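Local coordinates for protein chitosanase (Gynuella sunshinyii YC6258, PDB 6X2Q) that binds a chitosan oligosaccharide and, as a member of glycosyl hydrolase family 46, probably hydrolyses the glycosidic links of chitosan, at residues Q6-A11 with A139-I144; A19-E24 with S232-V237; Q58-S61 with D66-L69. One frame throughout, in Å; residues are numbered along the deposited sequence.

Contact 1 of 3, residues Q6-A11 with A139-I144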
# COMPACT_ATOMS: atom_id res chain seq x y z
N GLN A 6 -6.83 16.12 -7.42
CA GLN A 6 -5.40 16.28 -7.81
C GLN A 6 -4.52 15.64 -6.73
O GLN A 6 -3.53 15.03 -7.08
CB GLN A 6 -5.01 17.73 -8.08
CG GLN A 6 -3.54 17.91 -8.45
CD GLN A 6 -3.10 19.30 -8.87
OE1 GLN A 6 -2.83 20.17 -8.05
NE2 GLN A 6 -2.99 19.52 -10.16
N GLN A 7 -4.90 15.74 -5.45
CA GLN A 7 -4.07 15.16 -4.37
C GLN A 7 -4.11 13.62 -4.38
O GLN A 7 -3.09 13.03 -4.10
CB GLN A 7 -4.45 15.77 -3.02
CG GLN A 7 -3.97 17.19 -2.85
CD GLN A 7 -4.55 17.83 -1.61
OE1 GLN A 7 -5.56 17.42 -1.10
NE2 GLN A 7 -3.88 18.84 -1.11
N ARG A 8 -5.25 13.05 -4.74
CA ARG A 8 -5.40 11.58 -4.81
C ARG A 8 -4.68 11.03 -6.04
O ARG A 8 -4.04 10.00 -5.92
CB ARG A 8 -6.87 11.17 -4.78
CG ARG A 8 -7.11 9.83 -4.10
CD ARG A 8 -7.00 8.72 -5.11
NE ARG A 8 -6.70 7.38 -4.65
CZ ARG A 8 -7.50 6.65 -3.92
NH1 ARG A 8 -8.65 7.15 -3.53
NH2 ARG A 8 -7.16 5.43 -3.61
N LEU A 9 -4.77 11.71 -7.17
CA LEU A 9 -4.04 11.20 -8.34
C LEU A 9 -2.56 11.25 -8.00
O LEU A 9 -1.85 10.34 -8.33
CB LEU A 9 -4.36 12.06 -9.56
CG LEU A 9 -3.16 12.35 -10.44
CD1 LEU A 9 -3.16 11.44 -11.65
CD2 LEU A 9 -3.13 13.79 -10.86
N LEU A 10 -2.15 12.34 -7.36
CA LEU A 10 -0.79 12.55 -6.89
C LEU A 10 -0.36 11.43 -5.94
O LEU A 10 0.68 10.81 -6.14
CB LEU A 10 -0.72 13.91 -6.20
CG LEU A 10 0.41 14.90 -6.41
CD1 LEU A 10 0.88 14.99 -7.84
CD2 LEU A 10 -0.11 16.23 -5.98
N ALA A 11 -1.17 11.16 -4.92
CA ALA A 11 -0.88 10.05 -4.01
C ALA A 11 -0.68 8.75 -4.77
O ALA A 11 0.30 8.03 -4.53
CB ALA A 11 -2.01 9.91 -2.99
N ALA A 139 1.16 9.62 3.82
CA ALA A 139 2.02 8.72 4.59
C ALA A 139 1.21 7.60 5.22
O ALA A 139 1.66 6.45 5.25
CB ALA A 139 2.75 9.51 5.68
N LEU A 140 0.01 7.90 5.73
CA LEU A 140 -0.81 6.82 6.27
C LEU A 140 -1.29 5.89 5.18
O LEU A 140 -1.43 4.68 5.41
CB LEU A 140 -2.00 7.39 7.03
CG LEU A 140 -1.64 8.21 8.26
CD1 LEU A 140 -2.87 8.99 8.76
CD2 LEU A 140 -1.06 7.33 9.35
N TYR A 141 -1.55 6.42 3.99
CA TYR A 141 -2.10 5.60 2.92
C TYR A 141 -1.03 4.67 2.35
O TYR A 141 -1.28 3.48 2.12
CB TYR A 141 -2.68 6.50 1.85
CG TYR A 141 -3.23 5.82 0.63
CD1 TYR A 141 -3.99 4.66 0.72
CD2 TYR A 141 -3.02 6.37 -0.63
CE1 TYR A 141 -4.50 4.06 -0.42
CE2 TYR A 141 -3.52 5.79 -1.76
CZ TYR A 141 -4.26 4.64 -1.66
OH TYR A 141 -4.74 4.08 -2.82
N ASP A 142 0.17 5.21 2.13
CA ASP A 142 1.28 4.39 1.69
C ASP A 142 1.61 3.33 2.72
O ASP A 142 1.87 2.18 2.36
CB ASP A 142 2.50 5.27 1.43
CG ASP A 142 3.66 4.49 0.85
OD1 ASP A 142 3.49 3.96 -0.27
OD2 ASP A 142 4.74 4.39 1.50
N ALA A 143 1.60 3.69 4.01
CA ALA A 143 1.91 2.70 5.05
C ALA A 143 0.83 1.62 5.12
O ALA A 143 1.14 0.43 5.32
CB ALA A 143 2.09 3.39 6.41
N ILE A 144 -0.44 1.98 4.97
CA ILE A 144 -1.45 0.93 5.05
C ILE A 144 -1.29 -0.06 3.90
O ILE A 144 -1.53 -1.26 4.07
CB ILE A 144 -2.89 1.51 5.12
CG1 ILE A 144 -3.80 0.58 5.93
CG2 ILE A 144 -3.47 1.73 3.74
CD1 ILE A 144 -5.18 1.14 6.20
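Arg8 and Tyr141 make the polar half of this contact, a weak hydrogen bond from Arg8 NH2 to Tyr141 OH. The two atoms lie 2.9 Å apart, but the N-H...O angle is only 130°, so the bond is well bent. The hydroxyl sits at the edge of the guanidinium, near its plane, while that plane stands almost upright to the phenol ring, 84° away. The bend of the arginine chain at chi2 brings its head across to the ring's hydroxyl end, and NH2 also comes within 3.6 Å of Tyr141 CZ. Its strongest polar partner lies outside: Arg8 NE forms a salt bridge with Asp12, one turn further along the same helix; the guanidinium also makes a cation-pi contact with Phe119.

The segments belong to helices 5-20 and 134-147 of the largely helical, lysozyme-clan fold of family 46, and they meet in its interior through side chains, their nearest CA atoms, those of Ala11 and Asp142, being 8.3 Å apart. Tyr141 bridges the two helices. With CG anti to the backbone nitrogen (chi1 177°), its ring reaches out to helix 5-20 and also packs edge-to-face with Phe119 of helix 104-129. Replacing this tyrosine by an alanine would probably open a gap between the two helices and leave the Arg8 head without one of its polar partners.

The apolar half is small: Ala11 CB, directed toward helix 134-147, meets the ring at its edge, 4.4 Å from Tyr141 CD2. Further along helix 5-20, Ile15 also touches the tyrosine side chain.

Contact 2 of 3, residues A19-E24 with S232-V237. Unlike the reference sequence in segment 19-24: Ala19 (reference Glu).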
# COMPACT_ATOMS: atom_id res chain seq x y z
N ALA A 19 6.67 1.86 -5.28
CA ALA A 19 6.63 0.41 -5.33
C ALA A 19 7.18 -0.15 -6.64
O ALA A 19 7.76 -1.24 -6.63
CB ALA A 19 5.19 -0.07 -5.13
N ASN A 20 7.02 0.56 -7.76
CA ASN A 20 7.33 0.01 -9.07
C ASN A 20 8.16 0.94 -9.95
O ASN A 20 8.35 0.64 -11.13
CB ASN A 20 6.04 -0.35 -9.81
CG ASN A 20 5.23 -1.40 -9.08
OD1 ASN A 20 4.01 -1.31 -9.00
ND2 ASN A 20 5.92 -2.39 -8.52
N ASN A 21 8.61 2.08 -9.40
CA ASN A 21 9.41 3.07 -10.13
C ASN A 21 8.71 3.59 -11.39
O ASN A 21 9.37 3.91 -12.39
CB ASN A 21 10.79 2.52 -10.48
CG ASN A 21 11.81 3.64 -10.71
OD1 ASN A 21 11.63 4.76 -10.22
ND2 ASN A 21 12.86 3.34 -11.46
N THR A 22 7.38 3.74 -11.35
CA THR A 22 6.69 4.33 -12.48
C THR A 22 5.40 4.93 -11.97
O THR A 22 4.76 4.33 -11.09
CB THR A 22 6.39 3.31 -13.60
OG1 THR A 22 5.48 3.88 -14.55
CG2 THR A 22 5.75 2.05 -13.03
N PRO A 23 4.96 6.09 -12.48
CA PRO A 23 3.68 6.65 -12.03
C PRO A 23 2.47 5.93 -12.60
O PRO A 23 1.36 6.19 -12.13
CB PRO A 23 3.75 8.10 -12.52
CG PRO A 23 4.56 8.01 -13.77
CD PRO A 23 5.57 6.89 -13.56
N GLU A 24 2.66 5.02 -13.54
CA GLU A 24 1.54 4.24 -14.10
C GLU A 24 1.15 3.10 -13.14
O GLU A 24 2.00 2.30 -12.84
CB GLU A 24 1.86 3.70 -15.50
N SER A 232 12.23 10.97 -6.54
CA SER A 232 13.35 10.29 -7.19
C SER A 232 13.85 9.11 -6.36
O SER A 232 15.05 8.82 -6.34
CB SER A 232 14.51 11.25 -7.48
OG SER A 232 14.73 12.11 -6.38
N THR A 233 12.93 8.44 -5.66
CA THR A 233 13.20 7.33 -4.76
C THR A 233 14.23 6.33 -5.28
O THR A 233 15.08 5.87 -4.52
CB THR A 233 11.88 6.59 -4.48
OG1 THR A 233 10.87 7.54 -4.13
CG2 THR A 233 12.07 5.56 -3.36
N TRP A 234 14.17 5.99 -6.57
CA TRP A 234 15.01 4.94 -7.13
C TRP A 234 16.07 5.48 -8.08
O TRP A 234 16.60 4.72 -8.91
CB TRP A 234 14.16 3.90 -7.86
CG TRP A 234 13.12 3.26 -7.01
CD1 TRP A 234 11.78 3.57 -6.99
CD2 TRP A 234 13.31 2.20 -6.08
NE1 TRP A 234 11.13 2.76 -6.09
CE2 TRP A 234 12.05 1.90 -5.52
CE3 TRP A 234 14.43 1.45 -5.67
CZ2 TRP A 234 11.87 0.89 -4.57
CZ3 TRP A 234 14.25 0.45 -4.71
CH2 TRP A 234 12.98 0.18 -4.17
N GLY A 235 16.39 6.77 -7.99
CA GLY A 235 17.35 7.37 -8.89
C GLY A 235 16.67 8.16 -10.00
O GLY A 235 17.07 9.30 -10.28
N ASP A 236 15.64 7.58 -10.62
CA ASP A 236 14.92 8.27 -11.68
C ASP A 236 14.11 9.43 -11.11
O ASP A 236 13.43 9.28 -10.09
CB ASP A 236 14.00 7.30 -12.40
CG ASP A 236 14.74 6.11 -12.93
OD1 ASP A 236 15.14 6.14 -14.12
OD2 ASP A 236 14.93 5.14 -12.16
N VAL A 237 14.17 10.58 -11.77
CA VAL A 237 13.49 11.78 -11.30
C VAL A 237 12.14 11.88 -11.98
O VAL A 237 12.05 11.82 -13.22
CB VAL A 237 14.33 13.04 -11.56
CG1 VAL A 237 13.60 14.28 -11.05
CG2 VAL A 237 15.67 12.92 -10.89
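Asn21 reaches from the end of helix 5-20 to two residues of the 232-237 loop, and its amide divides the contact into a hydrogen-bonded and a van der Waals part. The close-packed part is where the amide lies against Trp234. Asn21 OD1 approaches the pyrrole carbon Trp234 CD1 to 3.4 Å, and Asn21 CG lies 3.7 Å from Trp234 CB, so the amide rests on the root of the side chain and the near corner of the indole. The approach is oblique, with amide and ring planes 60° apart. Asn21 has left helical geometry with positive phi, and its CG is anti to the backbone nitrogen (chi1 -157°), which carries the amide out to the loop.

On the outer side the contact narrows to one bond. Asn21 ND2 donates to Asp236 OD2 over 2.8 Å, nearly straight at 172° and within the plane of the amide, yet it meets the carboxylate from well above that group's plane. Asp236 is exposed and touches the asparagine by little else, so solvent probably competes for its carboxylate. The short bond nevertheless helps fix the amide's rotation, placing ND2 at the acid and OD1 beside the indole.

The loop itself is shaped by a type I turn from Ser232 to Gly235, closed by Gly235 N to Ser232 O. This turn lies in the link between antiparallel strands 229-231 and 238-240. Trp234 NE1 donates to Phe18 O in the last turn of helix 5-20, while Asn21 also touches Phe238, and the C-terminal two-stranded sheet is thereby joined to the end of the N-terminal helix.

Contact 3 of 3, residues Q58-S61 with D66-L69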
# COMPACT_ATOMS: atom_id res chain seq x y z
N GLN A 58 -12.70 -13.04 -6.20
CA GLN A 58 -14.08 -13.37 -5.82
C GLN A 58 -15.05 -12.30 -6.29
O GLN A 58 -16.08 -12.61 -6.90
CB GLN A 58 -14.19 -13.58 -4.31
CG GLN A 58 -13.80 -14.98 -3.90
CD GLN A 58 -13.89 -15.23 -2.40
OE1 GLN A 58 -13.83 -14.29 -1.59
NE2 GLN A 58 -14.03 -16.50 -2.02
N ARG A 59 -14.75 -11.03 -6.02
CA ARG A 59 -15.66 -9.99 -6.47
C ARG A 59 -15.78 -9.98 -7.98
O ARG A 59 -16.87 -9.81 -8.53
CB ARG A 59 -15.22 -8.63 -5.94
CG ARG A 59 -15.20 -8.62 -4.43
CD ARG A 59 -14.85 -7.27 -3.88
NE ARG A 59 -15.91 -6.32 -4.14
CZ ARG A 59 -15.93 -5.10 -3.63
NH1 ARG A 59 -14.95 -4.70 -2.84
NH2 ARG A 59 -16.93 -4.27 -3.91
N TYR A 60 -14.66 -10.19 -8.68
CA TYR A 60 -14.71 -10.21 -10.13
C TYR A 60 -15.55 -11.38 -10.63
O TYR A 60 -16.28 -11.25 -11.61
CB TYR A 60 -13.30 -10.29 -10.68
CG TYR A 60 -13.20 -10.26 -12.19
CD1 TYR A 60 -13.67 -9.17 -12.92
CD2 TYR A 60 -12.61 -11.32 -12.88
CE1 TYR A 60 -13.57 -9.14 -14.31
CE2 TYR A 60 -12.50 -11.30 -14.27
CZ TYR A 60 -12.99 -10.22 -14.98
OH TYR A 60 -12.88 -10.19 -16.36
N SER A 61 -15.49 -12.51 -9.92
CA SER A 61 -16.20 -13.71 -10.36
C SER A 61 -17.69 -13.57 -10.13
O SER A 61 -18.48 -14.23 -10.82
CB SER A 61 -15.64 -14.92 -9.62
OG SER A 61 -14.34 -15.20 -10.12
N ASP A 66 -17.71 -16.72 -15.53
CA ASP A 66 -16.80 -17.51 -16.38
C ASP A 66 -15.59 -16.66 -16.71
O ASP A 66 -15.59 -16.04 -17.75
CB ASP A 66 -17.50 -17.95 -17.67
N ASN A 67 -14.62 -16.58 -15.81
CA ASN A 67 -13.40 -15.81 -16.14
C ASN A 67 -12.20 -16.75 -16.01
O ASN A 67 -12.30 -17.75 -15.35
CB ASN A 67 -13.29 -14.51 -15.35
CG ASN A 67 -12.97 -14.75 -13.90
OD1 ASN A 67 -11.88 -15.15 -13.57
ND2 ASN A 67 -13.91 -14.50 -13.03
N ILE A 68 -11.08 -16.39 -16.63
CA ILE A 68 -9.90 -17.24 -16.61
C ILE A 68 -9.28 -17.43 -15.22
O ILE A 68 -8.43 -18.30 -15.06
CB ILE A 68 -8.89 -16.64 -17.60
CG1 ILE A 68 -8.53 -15.22 -17.15
CG2 ILE A 68 -9.49 -16.63 -19.01
CD1 ILE A 68 -7.60 -14.46 -18.10
N LEU A 69 -9.68 -16.65 -14.21
CA LEU A 69 -9.11 -16.79 -12.88
C LEU A 69 -9.92 -17.68 -11.95
O LEU A 69 -9.45 -18.01 -10.86
CB LEU A 69 -8.94 -15.41 -12.21
CG LEU A 69 -8.01 -14.42 -12.90
CD1 LEU A 69 -8.16 -13.06 -12.26
CD2 LEU A 69 -6.58 -14.89 -12.79
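An Asx turn just after helix 52-63 brings the Asn67 side chain back against the helix, where it meets Ser61 and Tyr60. Asn67 OD1 accepts from Leu69 N, two residues on, at 2.7 Å, the donor tilted slightly from the carbonyl plane. That bond holds one end of the amide within its own loop and presents the other end to the helix.

There Asn67 ND2 donates to Ser61 OG, a 3.0 Å bond at 153° that runs close to the amide plane. The serine hydroxyl is also hydrogen-bonded to Ile57 O, one turn back in the helix, and Asn67 ND2 has a second acceptor in Arg64 O. With both ends of the amide held, its rotation is well defined, and the buried polar atoms of Asn67 are satisfied by the helix end and the loop together. The motif thus ties the outgoing loop, on its way to helix 73-82, to the last turns of helix 52-63.

Tyr60 supplies the apolar part of the contact. Its CE2 lies 3.5 Å from Asn67 CB, and CD2 comes to 3.4 Å from Asn67 ND2; the asparagine lies at a slant against the CD2/CE2 side of the ring, ring and amide planes inclined by 45°. With CG between the backbone nitrogen and the carbonyl carbon (chi1 72°), the Asn67 amide is folded over its own backbone, where OD1 can take Leu69 N while ND2 faces the helix. At the far end of the ring Tyr60 OH is hydrogen-bonded to Asn103 and Arg64, and Phe106 of helix 104-129 packs edge-to-face with it.

Contacts 1 and 3 are buried and contact 2 lies at the surface. Contacts 1 and 2 share helix 5-20: its early turns face helix 134-147 in the interior, whereas its end meets the loop of the C-terminal strand pair, the two centres being about 15 Å apart. Contact 3 is a local closure of helix 52-63 onto its following loop, with its centre about 28 Å from that of contact 1 and 31 Å from that of contact 2. In contact 1 an arginine donates weakly to a tyrosine hydroxyl; in contacts 2 and 3 an asparagine amide donates, to an exposed carboxylate in one and to a serine hydroxyl in the other.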